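Local coordinates for high affinity transport system protein p37 (Mycoplasma hyorhinis, PDB 3EKI) that binds thiamine diphosphate as the extracytoplasmic lipoprotein component of a high-affinity transport system, probably delivering the vitamin cofactor for uptake, at residues Asn125-Leu130 with Asn339-Asp344. Sequence-based numbering, arbitrary orientation.
With TPP (thiamine diphosphate), chain B.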
loop_
_atom_site.group_PDB
_atom_site.type_symbol
_atom_site.label_atom_id
_atom_site.label_comp_id
_atom_site.label_asym_id
_atom_site.label_seq_id
_atom_site.Cartn_x
_atom_site.Cartn_y
_atom_site.Cartn_z
ATOM N N ASN A 125 9.686 1.186 1.548
ATOM C CA ASN A 125 9.276 1.032 0.167
ATOM C C ASN A 125 8.166 -0.001 0.030
ATOM O O ASN A 125 8.102 -0.944 0.791
ATOM C CB ASN A 125 10.441 0.581 -0.735
ATOM C CG ASN A 125 10.290 1.021 -2.172
ATOM O OD1 ASN A 125 10.682 2.127 -2.539
ATOM N ND2 ASN A 125 9.727 0.204 -3.061
ATOM N N ALA A 126 7.353 0.216 -1.007
ATOM C CA ALA A 126 6.347 -0.811 -1.306
ATOM C C ALA A 126 7.046 -2.140 -1.560
ATOM O O ALA A 126 8.084 -2.160 -2.237
ATOM C CB ALA A 126 5.525 -0.363 -2.497
ATOM N N SER A 127 6.491 -3.225 -1.030
ATOM C CA SER A 127 7.139 -4.517 -1.133
ATOM C C SER A 127 7.302 -5.041 -2.551
ATOM O O SER A 127 8.352 -5.542 -2.971
ATOM C CB SER A 127 6.356 -5.536 -0.288
ATOM O OG SER A 127 5.077 -5.814 -0.857
ATOM N N GLY A 128 6.247 -4.946 -3.377
ATOM C CA GLY A 128 6.366 -5.507 -4.721
ATOM C C GLY A 128 7.436 -4.821 -5.527
ATOM O O GLY A 128 8.285 -5.433 -6.174
ATOM N N LYS A 129 7.423 -3.492 -5.507
ATOM C CA LYS A 129 8.409 -2.709 -6.243
ATOM C C LYS A 129 9.828 -3.048 -5.775
ATOM O O LYS A 129 10.781 -3.106 -6.537
ATOM C CB LYS A 129 8.150 -1.224 -6.051
ATOM C CG LYS A 129 6.919 -0.728 -6.797
ATOM C CD LYS A 129 6.509 0.655 -6.342
ATOM C CE LYS A 129 5.499 1.246 -7.332
ATOM N NZ LYS A 129 4.343 1.812 -6.596
ATOM N N LEU A 130 9.952 -3.272 -4.471
ATOM C CA LEU A 130 11.291 -3.627 -3.966
ATOM C C LEU A 130 11.715 -5.002 -4.444
ATOM O O LEU A 130 12.868 -5.222 -4.846
ATOM C CB LEU A 130 11.264 -3.564 -2.445
ATOM C CG LEU A 130 12.503 -4.079 -1.719
ATOM C CD1 LEU A 130 13.722 -3.226 -2.046
ATOM C CD2 LEU A 130 12.212 -4.085 -0.225
ATOM N N ASN A 339 -5.190 -11.217 -4.604
ATOM C CA ASN A 339 -4.330 -11.987 -3.730
ATOM C C ASN A 339 -3.498 -10.989 -2.913
ATOM O O ASN A 339 -3.360 -9.842 -3.320
ATOM C CB ASN A 339 -3.442 -12.932 -4.520
ATOM C CG ASN A 339 -4.179 -13.988 -5.317
ATOM O OD1 ASN A 339 -5.249 -14.429 -4.920
ATOM N ND2 ASN A 339 -3.580 -14.380 -6.437
ATOM N N PRO A 340 -3.031 -11.447 -1.759
ATOM C CA PRO A 340 -2.328 -10.538 -0.841
ATOM C C PRO A 340 -0.814 -10.503 -0.981
ATOM O O PRO A 340 -0.199 -11.528 -1.281
ATOM C CB PRO A 340 -2.700 -11.198 0.479
ATOM C CG PRO A 340 -2.660 -12.662 0.181
ATOM C CD PRO A 340 -3.170 -12.799 -1.235
ATOM N N ILE A 341 -0.257 -9.305 -0.733
ATOM C CA ILE A 341 1.220 -9.189 -0.716
ATOM C C ILE A 341 1.646 -8.404 0.508
ATOM O O ILE A 341 0.818 -7.767 1.162
ATOM C CB ILE A 341 1.752 -8.517 -1.987
ATOM C CG1 ILE A 341 1.309 -7.075 -2.185
ATOM C CG2 ILE A 341 1.401 -9.383 -3.198
ATOM C CD1 ILE A 341 1.977 -6.351 -3.340
ATOM N N PRO A 342 2.911 -8.431 0.913
ATOM C CA PRO A 342 3.269 -7.764 2.172
ATOM C C PRO A 342 3.146 -6.249 2.153
ATOM O O PRO A 342 3.258 -5.631 1.112
ATOM C CB PRO A 342 4.756 -8.129 2.327
ATOM C CG PRO A 342 4.878 -9.415 1.546
ATOM C CD PRO A 342 4.051 -9.127 0.291
ATOM N N TYR A 343 2.911 -5.681 3.337
ATOM C CA TYR A 343 2.943 -4.229 3.461
ATOM C C TYR A 343 4.379 -3.745 3.251
ATOM O O TYR A 343 5.258 -4.536 2.903
ATOM C CB TYR A 343 2.371 -3.761 4.803
ATOM C CG TYR A 343 1.420 -2.601 4.702
ATOM C CD1 TYR A 343 1.639 -1.375 5.288
ATOM C CD2 TYR A 343 0.236 -2.725 3.966
ATOM C CE1 TYR A 343 0.741 -0.324 5.166
ATOM C CE2 TYR A 343 -0.661 -1.694 3.850
ATOM C CZ TYR A 343 -0.419 -0.483 4.450
ATOM O OH TYR A 343 -1.323 0.558 4.325
ATOM N N ASP A 344 4.628 -2.457 3.436
ATOM C CA ASP A 344 5.895 -1.857 3.025
ATOM C C ASP A 344 7.070 -2.390 3.855
ATOM O O ASP A 344 6.910 -2.829 4.984
ATOM C CB ASP A 344 5.792 -0.350 3.122
ATOM C CG ASP A 344 4.923 0.310 2.071
ATOM O OD1 ASP A 344 4.179 -0.434 1.385
ATOM O OD2 ASP A 344 4.996 1.557 1.947
HETATM N "N1'" TPP B . -3.517 4.043 5.198
HETATM C "C2'" TPP B . -3.258 5.367 5.333
HETATM C CM2 TPP B . -3.638 6.059 6.646
HETATM N "N3'" TPP B . -2.669 6.056 4.341
HETATM C "C4'" TPP B . -2.244 5.394 3.232
HETATM N "N4'" TPP B . -1.583 6.083 2.298
HETATM C "C5'" TPP B . -2.553 4.040 3.045
HETATM C "C6'" TPP B . -3.214 3.389 4.080
HETATM C "C7'" TPP B . -2.204 3.218 1.795
HETATM N N3 TPP B . -0.886 2.559 1.801
HETATM C C2 TPP B . 0.198 3.023 2.423
HETATM S S1 TPP B . 1.523 1.907 2.190
HETATM C C5 TPP B . 0.544 0.843 1.209
HETATM C C4 TPP B . -0.686 1.446 1.034
HETATM C CM4 TPP B . -1.879 0.692 0.407
HETATM C C6 TPP B . 1.067 -0.421 0.519
HETATM C C7 TPP B . 1.905 -0.055 -0.709
HETATM O O7 TPP B . 1.057 0.596 -1.678
HETATM P PA TPP B . 1.567 1.573 -2.824
HETATM O O1A TPP B . 0.394 2.283 -3.389
HETATM O O2A TPP B . 2.657 2.467 -2.304
HETATM O O3A TPP B . 2.313 0.694 -3.901
HETATM P PB TPP B . 1.645 -0.055 -5.154
HETATM O O1B TPP B . 0.673 -1.089 -4.675
HETATM O O2B TPP B . 2.882 -0.704 -5.895
HETATM O O3B TPP B . 1.018 1.014 -6.147
HETATM O O HOH W 1 3.923 -2.926 0.158
#
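Ser127 and Asp344 meet through one water, which accepts from Ser127 N, at the first turn of helix 127-136, and donates to Asp344 OD1 (2.8 Å) and Pro342 O (2.9 Å). Pro342 O also accepts directly from Ser127 OG at 2.7 Å, the donor tilted 33° from the carbonyl plane. With OG between the backbone N and carbonyl carbon (chi1 69°), the hydroxyl has Pro342 CB and CD against one side, while Ile341 CD1 approaches OG at 4.0 Å. The backbones also touch, Asn125 O lying 3.3 Å from Asp344 CA. Residues 125-128 and 341-344 run nearly antiparallel (167°), adjoining the paired strands 122-125 and 345-349 of this periplasmic-binding-protein clan member. Ala126 is the N-cap residue, and its O accepts from Leu130 N and Asn125 ND2. Lys129 NZ hydrogen-bonds O2B of thiamine diphosphate (3.0 Å); the Tyr343 ring has ligand C6 over one face, towards the rim. Ser255, Ser256, Ser257, Lys258 and Tyr215 also hydrogen-bond the ligand. Asp344 OD1 lies 3.1 Å from TPP C7, and its OD2 is hydrogen-bonded to Tyr381. Water and Tyr381 thus hold one carboxylate oxygen each, fixing the group against the ligand; the helix N-terminus would favour this carboxylate, and Lys129 would offset diphosphate charge.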